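Long-range contacts in putative epoxide hydrolase protein (Klebsiella pneumoniae subsp. pneumoniae, PDB 5BOV), which is a putative epoxide hydrolase of the alpha/beta-hydrolase fold, possibly with monoacylglycerol lipase activity as in relatives: residues Tyr47-Ala53 against Pro291-Val295; Val93-Asp97 against Trp123-Val127; Ala186-Trp190 against Gly283-Glu289. One frame throughout, in Å; residues are numbered along the deposited sequence.

Interaction 1. Residues Tyr47-Ala53 against Pro291-Val295; sequences YAQVAPA and PTAFV
V50 is the hub of this contact, dividing its two methyl branches among three residues of the facing helix. CG1, placed anti to the backbone N (chi1 168°), meets F294 CD1 at 3.9 Å and comes equally near to V295 CG2. The other branch, V50 CG2, rests 3.8 Å from P291 CB. A beta-branched residue suits the position because one short, stiff stem serves neighbours on two sides. The V50 and V295 side chains run antiparallel, side by side, which also lays V295 CG2 against the V50 backbone and 3.9 Å from A53 CB; the short alanine methyl fits against this branch.

Deeper in, the rings of Y47 and F294 lie at a slant, planes 57° apart and centroids separated by 5.8 Å, in neither a stack nor a T. Contact is made by ring carbons: F294 CE1 arrives at the edge of the tyrosine, near its plane, 3.8 Å from Y47 CE1. Y47 OH is hydrogen-bonded to the L37 carbonyl oxygen, which holds the ring at its far end.

At the solvent side Q49 crosses the P291 ring, its CB against the proline CB and its OE1 3.6 Å from P291 CG. Stem and amide oxygen both lie against the proline. Proline is apt in the first turn of a helix, where a backbone N-H is not needed.

The contact joins helix 50-56 to the C-terminal helix 291-303. Y47, V50 and F294 all touch P287 of helix 286-289; L36 of strand 32-37 touches Y47 and V50, and V63 of strand 59-74 touches Y47.

Interaction 2. Residues Val93-Asp97 against Trp123-Val127; sequences VHLMD and WPQRV
D97 receives R126 end-on, both terminal nitrogens converging on a single carboxylate oxygen: OD1 is 2.8 Å from NH1 and 2.9 Å from NH2. Carboxylate and guanidinium are nearly coplanar, 13° apart, yet each bond is bent (144° and 140°), as expected when two donors share one acceptor. Beside this salt bridge, V93 CG2 sits over one face of W123, 4.0 Å from the centroid of the six-membered ring, in a CH-pi contact. V93 CG1 turns instead to R126 NH1. The selenomethionine M96 runs alongside the arginine in the opposite sense, its CB 3.6 Å from R126 NH2 and its CE near the R126 carbonyl; a long, flexible chain suits this slot.

The arginine reaches its place through bends at chi2 and chi3, and its NE and NH2 also give hydrogen bonds to the carbonyl oxygens of R102 and I101. These fix the rotation of the guanidinium. W123 is steadied by an edge-to-face contact with Y233.

The contact joins two successive beta-alpha-beta crossovers of the alpha/beta-hydrolase fold: helix 85-98, between strands 59-74 and 104-108, meets the turn after helix 111-122, which leads into strand 127-133, at the end remote from the probable nucleophile elbow.

Interaction 3. Residues Ala186-Trp190 against Gly283-Glu289; sequences ASPQW and GHNPPQE
The indole of W190 carries E289 on one face: CG of the glutamate stands 3.6 Å from the centroid of the five-membered ring in a CH-pi contact, and the carboxylate plane is within 7° of the ring plane, stacked on it. At the edge comes the amide of Q288, its CD 3.6 Å from W190 CH2 and its plane turned 70° from the indole. A broad aromatic ring can thus cover a glutamate stem and still abut a second polar side chain.

The carboxylate itself is gripped by three donors. S187 OG gives a short bond of 2.6 Å to E289 OE2, while the N285 backbone N reaches the same oxygen at 2.9 Å from the opposite face of the carboxylate plane. E289 OE1 accepts from G283 N at 2.8 Å, from above the plane. With so many donors the glutamate is probably ionised. An extended chain beyond CG carries the carboxylate back from the helix to the loop before it.

Serine fits because one hydroxyl works both ways: S187 OG also accepts from H284 N at 2.9 Å. Having no side chain, G283 lets S187 OG lie 3.6 Å from G283 CA. E289 holds the backbone N-H before and after H284, and S187 that of H284 itself; by its place after strand 273-278 this is probably the histidine of a hydrolase catalytic triad. A186 packs its methyl against H284 CB. N285 caps helix 286-289, its OD1 accepting from Q288 N.

The type I turn 187-190, following helix 175-186, packs on helix 286-289 and the loop before it. W183 of helix 175-186 meets W190 almost plane to plane, F192 meets it edge-to-face, and N285 ND2 is hydrogen-bonded to S46 OG, in the loop leading to helix 50-56.

How the interactions relate
Interactions 1 and 3 adjoin through helix 286-289, whose P287 touches Y47 (Y47 CE1 to P287 CB, 3.4 Å), V50 and F294; helix 291-303 follows directly in the chain, so both bind the C-terminal part of the fold to earlier elements. Both are partly buried, but they differ in chemistry: interaction 1 is almost wholly apolar, whereas interaction 3 encloses a carboxylate in a hydrogen-bond network beside the probable catalytic histidine. Interaction 2 stands apart, its centre about 28 Å from that of interaction 3 on the other side of the chain's centre. There, at the surface, a salt bridge lies alongside apolar contacts.

Interaction 1. Residues Tyr47-Ala53 against Pro291-Val295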
ATOM      1  N   TYR A  47      10.090  -3.834   1.834  1.00  7.14           N
ATOM      2  CA  TYR A  47      11.095  -2.811   1.691  1.00  6.99           C
ATOM      3  C   TYR A  47      12.328  -3.081   2.497  1.00  7.30           C
ATOM      4  O   TYR A  47      13.174  -2.202   2.600  1.00  7.43           O
ATOM      5  CB  TYR A  47      10.476  -1.472   2.064  1.00  7.00           C
ATOM      6  CG  TYR A  47       9.254  -1.130   1.213  1.00  6.94           C
ATOM      7  CD1 TYR A  47       9.407  -0.765  -0.122  1.00  6.92           C
ATOM      8  CD2 TYR A  47       7.964  -1.206   1.733  1.00  7.05           C
ATOM      9  CE1 TYR A  47       8.342  -0.402  -0.904  1.00  6.86           C
ATOM     10  CE2 TYR A  47       6.850  -0.887   0.948  1.00  6.74           C
ATOM     11  CZ  TYR A  47       7.026  -0.502  -0.366  1.00  6.92           C
ATOM     12  OH  TYR A  47       5.969  -0.131  -1.150  1.00  7.03           O
ATOM     13  N   ALA A  48      12.571  -4.341   2.877  1.00  7.68           N
ATOM     14  CA  ALA A  48      13.754  -4.635   3.692  1.00  8.28           C
ATOM     15  C   ALA A  48      15.025  -4.450   2.929  1.00  8.79           C
ATOM     16  O   ALA A  48      16.102  -4.299   3.564  1.00  8.62           O
ATOM     17  CB  ALA A  48      13.674  -6.033   4.273  1.00  8.55           C
ATOM     18  N   GLN A  49      15.018  -4.608   1.615  1.00  9.35           N
ATOM     19  CA  GLN A  49      16.180  -4.311   0.765  1.00 10.31           C
ATOM     20  C   GLN A  49      16.141  -2.928   0.161  1.00  9.80           C
ATOM     21  O   GLN A  49      17.177  -2.207   0.145  1.00 10.06           O
ATOM     22  CB  GLN A  49      16.408  -5.370  -0.308  1.00 12.10           C
ATOM     23  CG  GLN A  49      16.657  -6.707   0.327  1.00 13.94           C
ATOM     24  CD  GLN A  49      16.922  -7.797  -0.725  1.00 18.46           C
ATOM     25  OE1 GLN A  49      16.031  -8.206  -1.470  1.00 19.35           O
ATOM     26  NE2 GLN A  49      18.164  -8.334  -0.740  1.00 21.79           N
ATOM     27  N   VAL A  50      14.976  -2.475  -0.236  1.00  8.76           N
ATOM     28  CA  VAL A  50      14.844  -1.123  -0.795  1.00  8.64           C
ATOM     29  C   VAL A  50      15.255  -0.061   0.194  1.00  9.07           C
ATOM     30  O   VAL A  50      16.000   0.886  -0.156  1.00  9.03           O
ATOM     31  CB  VAL A  50      13.380  -0.867  -1.231  1.00  8.56           C
ATOM     32  CG1 VAL A  50      13.110   0.596  -1.555  1.00  8.04           C
ATOM     33  CG2 VAL A  50      12.994  -1.776  -2.373  1.00  8.79           C
ATOM     34  N   ALA A  51      14.790  -0.164   1.443  1.00  8.76           N
ATOM     35  CA  ALA A  51      15.004   0.927   2.378  1.00  9.07           C
ATOM     36  C   ALA A  51      16.481   1.149   2.744  1.00  9.23           C
ATOM     37  O   ALA A  51      16.956   2.278   2.675  1.00  9.20           O
ATOM     38  CB  ALA A  51      14.105   0.719   3.623  1.00  8.89           C
ATOM     39  N   PRO A  52      17.269   0.085   3.047  1.00  9.23           N
ATOM     40  CA  PRO A  52      18.624   0.372   3.397  1.00  9.50           C
ATOM     41  C   PRO A  52      19.406   0.862   2.194  1.00  9.51           C
ATOM     42  O   PRO A  52      20.353   1.633   2.386  1.00  9.58           O
ATOM     43  CB  PRO A  52      19.178  -0.974   3.896  1.00  9.84           C
ATOM     44  CG  PRO A  52      17.986  -1.774   4.282  1.00 10.36           C
ATOM     45  CD  PRO A  52      16.862  -1.276   3.484  1.00  9.81           C
ATOM     46  N   ALA A  53      19.025   0.436   0.989  1.00  9.17           N
ATOM     47  CA  ALA A  53      19.716   0.917  -0.212  1.00  9.44           C
ATOM     48  C   ALA A  53      19.479   2.414  -0.375  1.00  9.45           C
ATOM     49  O   ALA A  53      20.417   3.175  -0.684  1.00  9.96           O
ATOM     50  CB  ALA A  53      19.203   0.211  -1.462  1.00  9.84           C
ATOM     51  N   PRO A 291      13.995  -5.225  -5.903  1.00 10.54           N
ATOM     52  CA  PRO A 291      14.352  -4.041  -5.124  1.00 10.60           C
ATOM     53  C   PRO A 291      15.311  -3.083  -5.883  1.00 11.05           C
ATOM     54  O   PRO A 291      15.173  -1.893  -5.708  1.00 10.46           O
ATOM     55  CB  PRO A 291      14.993  -4.600  -3.846  1.00 10.65           C
ATOM     56  CG  PRO A 291      15.428  -5.988  -4.236  1.00 11.40           C
ATOM     57  CD  PRO A 291      14.374  -6.463  -5.200  1.00 10.92           C
ATOM     58  N   THR A 292      16.208  -3.628  -6.716  1.00 12.09           N
ATOM     59  CA  THR A 292      17.112  -2.752  -7.496  1.00 12.90           C
ATOM     60  C   THR A 292      16.332  -1.813  -8.398  1.00 11.59           C
ATOM     61  O   THR A 292      16.577  -0.614  -8.422  1.00 11.31           O
ATOM     62  CB  THR A 292      18.131  -3.618  -8.301  1.00 14.89           C
ATOM     63  OG1 THR A 292      18.854  -4.398  -7.345  1.00 16.68           O
ATOM     64  CG2 THR A 292      19.086  -2.766  -9.048  1.00 15.70           C
ATOM     65  N   ALA A 293      15.373  -2.346  -9.149  1.00 10.85           N
ATOM     66  CA  ALA A 293      14.608  -1.526 -10.047  1.00 10.84           C
ATOM     67  C   ALA A 293      13.708  -0.580  -9.242  1.00  9.94           C
ATOM     68  O   ALA A 293      13.466   0.538  -9.683  1.00 10.39           O
ATOM     69  CB  ALA A 293      13.749  -2.371 -10.990  1.00 11.21           C
ATOM     70  N   PHE A 294      13.218  -1.024  -8.101  1.00  9.17           N
ATOM     71  CA  PHE A 294      12.339  -0.164  -7.345  1.00  8.54           C
ATOM     72  C   PHE A 294      13.106   1.041  -6.763  1.00  9.09           C
ATOM     73  O   PHE A 294      12.609   2.184  -6.823  1.00  8.71           O
ATOM     74  CB  PHE A 294      11.651  -0.946  -6.233  1.00  8.31           C
ATOM     75  CG  PHE A 294      10.493  -0.232  -5.654  1.00  7.62           C
ATOM     76  CD1 PHE A 294      10.615   0.625  -4.594  1.00  7.62           C
ATOM     77  CD2 PHE A 294       9.220  -0.462  -6.177  1.00  7.82           C
ATOM     78  CE1 PHE A 294       9.529   1.277  -4.070  1.00  7.54           C
ATOM     79  CE2 PHE A 294       8.130   0.209  -5.642  1.00  7.60           C
ATOM     80  CZ  PHE A 294       8.310   1.068  -4.601  1.00  7.64           C
ATOM     81  N   VAL A 295      14.257   0.774  -6.175  1.00  8.81           N
ATOM     82  CA  VAL A 295      15.129   1.847  -5.742  1.00  9.18           C
ATOM     83  C   VAL A 295      15.414   2.866  -6.889  1.00  9.39           C
ATOM     84  O   VAL A 295      15.303   4.082  -6.652  1.00  9.54           O
ATOM     85  CB  VAL A 295      16.443   1.288  -5.204  1.00  9.33           C
ATOM     86  CG1 VAL A 295      17.465   2.409  -4.950  1.00  9.27           C
ATOM     87  CG2 VAL A 295      16.230   0.523  -3.940  1.00  9.13           C
TER

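Interaction 2. Residues Val93-Asp97 against Trp123-Val127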
ATOM      1  N   VAL A  93      -0.809  10.893   6.740  1.00 11.64           N
ATOM      2  CA  VAL A  93      -0.675  12.318   6.972  1.00 12.61           C
ATOM      3  C   VAL A  93      -0.453  12.562   8.500  1.00 11.96           C
ATOM      4  O   VAL A  93       0.404  13.365   8.863  1.00 12.46           O
ATOM      5  CB  VAL A  93      -1.861  13.154   6.475  1.00 13.39           C
ATOM      6  CG1 VAL A  93      -1.730  14.627   6.877  1.00 15.07           C
ATOM      7  CG2 VAL A  93      -1.934  13.035   4.989  1.00 13.55           C
ATOM      8  N   HIS A  94      -1.213  11.870   9.358  1.00 11.94           N
ATOM      9  CA  HIS A  94      -0.977  11.986  10.798  1.00 12.34           C
ATOM     10  C   HIS A  94       0.427  11.518  11.176  1.00 12.01           C
ATOM     11  O   HIS A  94       1.090  12.128  12.064  1.00 11.79           O
ATOM     12  CB  HIS A  94      -1.993  11.144  11.571  1.00 13.34           C
ATOM     13  CG  HIS A  94      -3.360  11.727  11.571  1.00 15.28           C
ATOM     14  ND1 HIS A  94      -3.646  13.017  11.986  1.00 17.98           N
ATOM     15  CD2 HIS A  94      -4.547  11.142  11.304  1.00 16.52           C
ATOM     16  CE1 HIS A  94      -4.957  13.213  11.880  1.00 18.51           C
ATOM     17  NE2 HIS A  94      -5.522  12.098  11.468  1.00 17.37           N
ATOM     18  N   LEU A  95       0.930  10.474  10.512  1.00 11.02           N
ATOM     19  CA  LEU A  95       2.334  10.025  10.778  1.00 10.82           C
ATOM     20  C   LEU A  95       3.313  11.100  10.371  1.00 10.56           C
ATOM     21  O   LEU A  95       4.293  11.381  11.110  1.00 10.32           O
ATOM     22  CB  LEU A  95       2.623   8.727   9.981  1.00 10.80           C
ATOM     23  CG  LEU A  95       3.997   8.147  10.077  1.00 11.10           C
ATOM     24  CD1 LEU A  95       4.331   7.733  11.506  1.00 11.28           C
ATOM     25  CD2 LEU A  95       4.149   6.963   9.112  1.00 10.50           C
HETATM   26  N   MSE A  96       3.107  11.707   9.203  1.00 10.43           N
HETATM   27  CA  MSE A  96       4.007  12.774   8.704  1.00 10.94           C
HETATM   28  C   MSE A  96       4.009  13.909   9.693  1.00 11.81           C
HETATM   29  O   MSE A  96       5.085  14.425  10.100  1.00 11.47           O
HETATM   30  CB  MSE A  96       3.588  13.229   7.300  1.00 11.00           C
HETATM   31  CG  MSE A  96       4.014  12.179   6.248  1.00 10.77           C
HETATM   32 SE   MSE A  96       3.294  12.769   4.515  0.75 11.43          SE
HETATM   33  CE  MSE A  96       4.688  14.040   4.255  1.00 11.89           C
ATOM     34  N   ASP A  97       2.812  14.334  10.099  1.00 12.48           N
ATOM     35  CA  ASP A  97       2.725  15.360  11.105  1.00 13.29           C
ATOM     36  C   ASP A  97       3.455  15.008  12.424  1.00 13.50           C
ATOM     37  O   ASP A  97       4.203  15.863  12.992  1.00 13.38           O
ATOM     38  CB  ASP A  97       1.288  15.744  11.448  1.00 14.79           C
ATOM     39  CG  ASP A  97       0.531  16.368  10.282  1.00 16.32           C
ATOM     40  OD1 ASP A  97       1.159  16.909   9.336  1.00 16.96           O
ATOM     41  OD2 ASP A  97      -0.733  16.387  10.383  1.00 18.88           O
ATOM     42  N   TRP A 123      -3.655  15.958  -0.678  1.00 14.67           N
ATOM     43  CA  TRP A 123      -2.669  16.843  -0.056  1.00 15.56           C
ATOM     44  C   TRP A 123      -1.385  16.896  -0.889  1.00 14.50           C
ATOM     45  O   TRP A 123      -0.299  16.520  -0.397  1.00 13.58           O
ATOM     46  CB  TRP A 123      -2.385  16.369   1.362  1.00 17.57           C
ATOM     47  CG  TRP A 123      -3.589  16.252   2.154  1.00 20.67           C
ATOM     48  CD1 TRP A 123      -4.287  17.292   2.739  1.00 22.46           C
ATOM     49  CD2 TRP A 123      -4.320  15.042   2.497  1.00 20.99           C
ATOM     50  NE1 TRP A 123      -5.404  16.796   3.371  1.00 24.99           N
ATOM     51  CE2 TRP A 123      -5.405  15.420   3.329  1.00 22.77           C
ATOM     52  CE3 TRP A 123      -4.155  13.702   2.200  1.00 19.70           C
ATOM     53  CZ2 TRP A 123      -6.338  14.474   3.846  1.00 23.14           C
ATOM     54  CZ3 TRP A 123      -5.081  12.782   2.656  1.00 19.96           C
ATOM     55  CH2 TRP A 123      -6.158  13.143   3.475  1.00 20.99           C
ATOM     56  N   PRO A 124      -1.455  17.406  -2.120  1.00 14.22           N
ATOM     57  CA  PRO A 124      -0.280  17.395  -2.977  1.00 13.91           C
ATOM     58  C   PRO A 124       0.964  18.126  -2.396  1.00 14.38           C
ATOM     59  O   PRO A 124       2.105  17.750  -2.706  1.00 14.15           O
ATOM     60  CB  PRO A 124      -0.743  18.072  -4.247  1.00 14.15           C
ATOM     61  CG  PRO A 124      -1.958  18.864  -3.842  1.00 14.18           C
ATOM     62  CD  PRO A 124      -2.608  18.009  -2.822  1.00 14.27           C
ATOM     63  N   GLN A 125       0.743  19.159  -1.568  1.00 15.37           N
ATOM     64  CA  GLN A 125       1.882  19.889  -0.996  1.00 16.29           C
ATOM     65  C   GLN A 125       2.748  18.979  -0.109  1.00 15.16           C
ATOM     66  O   GLN A 125       3.916  19.299   0.145  1.00 15.40           O
ATOM     67  CB  GLN A 125       1.448  21.114  -0.153  1.00 19.17           C
ATOM     68  CG  GLN A 125       0.850  22.171  -0.988  1.00 23.75           C
ATOM     69  CD  GLN A 125       0.335  23.394  -0.161  1.00 28.85           C
ATOM     70  OE1 GLN A 125       0.880  23.767   0.904  1.00 35.02           O
ATOM     71  NE2 GLN A 125      -0.698  24.004  -0.672  1.00 31.33           N
ATOM     72  N   ARG A 126       2.185  17.874   0.369  1.00 13.79           N
ATOM     73  CA  ARG A 126       2.916  16.954   1.247  1.00 13.38           C
ATOM     74  C   ARG A 126       3.707  15.922   0.454  1.00 12.56           C
ATOM     75  O   ARG A 126       4.462  15.124   1.026  1.00 11.95           O
ATOM     76  CB  ARG A 126       1.970  16.186   2.144  1.00 14.29           C
ATOM     77  CG  ARG A 126       1.021  17.008   3.047  1.00 15.23           C
ATOM     78  CD  ARG A 126       1.681  18.051   3.881  1.00 16.74           C
ATOM     79  NE  ARG A 126       2.500  17.555   4.973  1.00 16.92           N
ATOM     80  CZ  ARG A 126       2.070  17.253   6.198  1.00 17.38           C
ATOM     81  NH1 ARG A 126       0.795  17.289   6.546  1.00 17.75           N
ATOM     82  NH2 ARG A 126       2.975  16.810   7.085  1.00 16.94           N
ATOM     83  N   VAL A 127       3.487  15.851  -0.859  1.00 11.89           N
ATOM     84  CA  VAL A 127       4.074  14.777  -1.688  1.00 11.01           C
ATOM     85  C   VAL A 127       5.025  15.353  -2.728  1.00 11.54           C
ATOM     86  O   VAL A 127       4.636  16.019  -3.708  1.00 12.16           O
ATOM     87  CB  VAL A 127       3.013  13.891  -2.361  1.00 10.68           C
ATOM     88  CG1 VAL A 127       3.710  12.732  -3.099  1.00 10.81           C
ATOM     89  CG2 VAL A 127       2.046  13.358  -1.327  1.00 10.53           C
TER

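Interaction 3. Residues Ala186-Trp190 against Gly283-Glu289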
ATOM      1  N   ALA A 186      -0.630 -14.026  -7.045  1.00 10.65           N
ATOM      2  CA  ALA A 186      -0.346 -12.629  -7.458  1.00 10.23           C
ATOM      3  C   ALA A 186       1.005 -12.534  -8.126  1.00 10.05           C
ATOM      4  O   ALA A 186       1.209 -11.645  -8.947  1.00  9.75           O
ATOM      5  CB  ALA A 186      -0.433 -11.718  -6.246  1.00  9.62           C
ATOM      6  N   SER A 187       1.948 -13.400  -7.762  1.00 10.03           N
ATOM      7  CA  SER A 187       3.298 -13.382  -8.378  1.00 10.45           C
ATOM      8  C   SER A 187       3.718 -14.819  -8.722  1.00 11.75           C
ATOM      9  O   SER A 187       4.495 -15.441  -8.026  1.00 11.35           O
ATOM     10  CB  SER A 187       4.300 -12.750  -7.419  1.00 10.17           C
ATOM     11  OG  SER A 187       3.995 -11.399  -7.131  1.00  9.69           O
ATOM     12  N   PRO A 188       3.049 -15.378  -9.696  1.00 13.23           N
ATOM     13  CA  PRO A 188       3.291 -16.814  -9.998  1.00 14.83           C
ATOM     14  C   PRO A 188       4.712 -17.244 -10.304  1.00 16.16           C
ATOM     15  O   PRO A 188       5.022 -18.425 -10.075  1.00 16.53           O
ATOM     16  CB  PRO A 188       2.434 -17.075 -11.256  1.00 15.26           C
ATOM     17  CG  PRO A 188       1.567 -15.950 -11.390  1.00 15.22           C
ATOM     18  CD  PRO A 188       2.103 -14.769 -10.621  1.00 14.16           C
ATOM     19  N   GLN A 189       5.577 -16.341 -10.726  1.00 16.69           N
ATOM     20  CA  GLN A 189       6.961 -16.661 -11.002  1.00 18.32           C
ATOM     21  C   GLN A 189       7.914 -16.219  -9.889  1.00 17.12           C
ATOM     22  O   GLN A 189       9.133 -16.390 -10.007  1.00 16.73           O
ATOM     23  CB  GLN A 189       7.365 -16.061 -12.373  1.00 20.61           C
ATOM     24  CG  GLN A 189       6.900 -16.886 -13.572  1.00 24.65           C
ATOM     25  CD  GLN A 189       5.381 -16.927 -13.802  1.00 29.11           C
ATOM     26  OE1 GLN A 189       4.740 -15.895 -14.025  1.00 35.53           O
ATOM     27  NE2 GLN A 189       4.808 -18.145 -13.850  1.00 33.11           N
ATOM     28  N   TRP A 190       7.393 -15.698  -8.771  1.00 13.89           N
ATOM     29  CA  TRP A 190       8.245 -15.397  -7.646  1.00 13.36           C
ATOM     30  C   TRP A 190       8.443 -16.638  -6.782  1.00 14.17           C
ATOM     31  O   TRP A 190       7.516 -17.079  -6.060  1.00 13.31           O
ATOM     32  CB  TRP A 190       7.584 -14.265  -6.825  1.00 12.22           C
ATOM     33  CG  TRP A 190       8.395 -13.791  -5.612  1.00 11.88           C
ATOM     34  CD1 TRP A 190       9.728 -13.857  -5.443  1.00 12.39           C
ATOM     35  CD2 TRP A 190       7.881 -12.987  -4.542  1.00 11.38           C
ATOM     36  NE1 TRP A 190      10.082 -13.253  -4.250  1.00 12.27           N
ATOM     37  CE2 TRP A 190       8.973 -12.652  -3.706  1.00 11.31           C
ATOM     38  CE3 TRP A 190       6.611 -12.544  -4.198  1.00 10.95           C
ATOM     39  CZ2 TRP A 190       8.804 -12.017  -2.490  1.00 11.10           C
ATOM     40  CZ3 TRP A 190       6.442 -11.866  -3.030  1.00 11.12           C
ATOM     41  CH2 TRP A 190       7.579 -11.579  -2.169  1.00 10.99           C
ATOM     42  N   GLY A 283       6.197  -9.722 -10.451  1.00 11.32           N
ATOM     43  CA  GLY A 283       4.802  -9.810 -10.245  1.00 10.41           C
ATOM     44  C   GLY A 283       4.174  -8.613  -9.540  1.00  9.56           C
ATOM     45  O   GLY A 283       4.472  -7.437  -9.884  1.00  9.80           O
ATOM     46  N   HIS A 284       3.371  -8.907  -8.555  1.00  9.19           N
ATOM     47  CA  HIS A 284       2.556  -7.951  -7.867  1.00  9.75           C
ATOM     48  C   HIS A 284       3.304  -7.131  -6.810  1.00  9.69           C
ATOM     49  O   HIS A 284       2.767  -6.094  -6.330  1.00 10.18           O
ATOM     50  CB  HIS A 284       1.444  -8.746  -7.222  1.00 10.49           C
ATOM     51  CG  HIS A 284       0.440  -7.941  -6.491  1.00 11.75           C
ATOM     52  ND1 HIS A 284      -0.291  -6.933  -7.078  1.00 13.52           N
ATOM     53  CD2 HIS A 284      -0.054  -8.077  -5.241  1.00 13.04           C
ATOM     54  CE1 HIS A 284      -1.140  -6.430  -6.190  1.00 13.15           C
ATOM     55  NE2 HIS A 284      -1.046  -7.136  -5.095  1.00 13.84           N
ATOM     56  N   ASN A 285       4.490  -7.578  -6.423  1.00  9.06           N
ATOM     57  CA  ASN A 285       5.275  -6.877  -5.363  1.00  8.37           C
ATOM     58  C   ASN A 285       6.674  -6.468  -5.872  1.00  8.27           C
ATOM     59  O   ASN A 285       7.676  -7.102  -5.542  1.00  7.71           O
ATOM     60  CB  ASN A 285       5.306  -7.766  -4.115  1.00  8.24           C
ATOM     61  CG  ASN A 285       5.929  -7.099  -2.916  1.00  8.42           C
ATOM     62  OD1 ASN A 285       6.581  -6.043  -3.007  1.00  7.89           O
ATOM     63  ND2 ASN A 285       5.759  -7.719  -1.760  1.00  8.45           N
ATOM     64  N   PRO A 286       6.734  -5.446  -6.731  1.00  8.07           N
ATOM     65  CA  PRO A 286       8.014  -5.024  -7.240  1.00  8.20           C
ATOM     66  C   PRO A 286       9.070  -4.673  -6.208  1.00  8.09           C
ATOM     67  O   PRO A 286      10.234  -5.001  -6.402  1.00  8.13           O
ATOM     68  CB  PRO A 286       7.653  -3.820  -8.118  1.00  8.28           C
ATOM     69  CG  PRO A 286       6.290  -4.124  -8.616  1.00  8.34           C
ATOM     70  CD  PRO A 286       5.631  -4.733  -7.471  1.00  8.12           C
ATOM     71  N   PRO A 287       8.666  -4.017  -5.102  1.00  7.71           N
ATOM     72  CA  PRO A 287       9.825  -3.710  -4.224  1.00  7.72           C
ATOM     73  C   PRO A 287      10.468  -4.946  -3.603  1.00  8.04           C
ATOM     74  O   PRO A 287      11.670  -4.962  -3.376  1.00  8.40           O
ATOM     75  CB  PRO A 287       9.246  -2.821  -3.135  1.00  7.75           C
ATOM     76  CG  PRO A 287       7.740  -2.992  -3.193  1.00  7.65           C
ATOM     77  CD  PRO A 287       7.451  -3.396  -4.632  1.00  7.83           C
ATOM     78  N   GLN A 288       9.647  -5.927  -3.248  1.00  8.05           N
ATOM     79  CA  GLN A 288      10.213  -7.110  -2.606  1.00  8.41           C
ATOM     80  C   GLN A 288      10.901  -8.000  -3.679  1.00  9.15           C
ATOM     81  O   GLN A 288      11.957  -8.629  -3.390  1.00  9.37           O
ATOM     82  CB  GLN A 288       9.170  -7.892  -1.884  1.00  9.04           C
ATOM     83  CG  GLN A 288       9.826  -8.753  -0.790  1.00  9.45           C
ATOM     84  CD  GLN A 288       8.866  -9.242   0.312  1.00  9.86           C
ATOM     85  OE1 GLN A 288       7.755  -8.781   0.470  1.00  9.72           O
ATOM     86  NE2 GLN A 288       9.365 -10.203   1.095  1.00 10.80           N
ATOM     87  N   GLU A 289      10.311  -8.078  -4.852  1.00  9.49           N
ATOM     88  CA  GLU A 289      10.758  -8.993  -5.937  1.00 10.10           C
ATOM     89  C   GLU A 289      11.881  -8.422  -6.747  1.00 11.12           C
ATOM     90  O   GLU A 289      12.699  -9.175  -7.239  1.00 11.67           O
ATOM     91  CB  GLU A 289       9.593  -9.276  -6.873  1.00 10.56           C
ATOM     92  CG  GLU A 289       8.468 -10.044  -6.213  1.00 10.57           C
ATOM     93  CD  GLU A 289       7.283 -10.244  -7.181  1.00 11.55           C
ATOM     94  OE1 GLU A 289       7.589 -10.798  -8.290  1.00 12.78           O
ATOM     95  OE2 GLU A 289       6.145  -9.956  -6.783  1.00 11.52           O
TER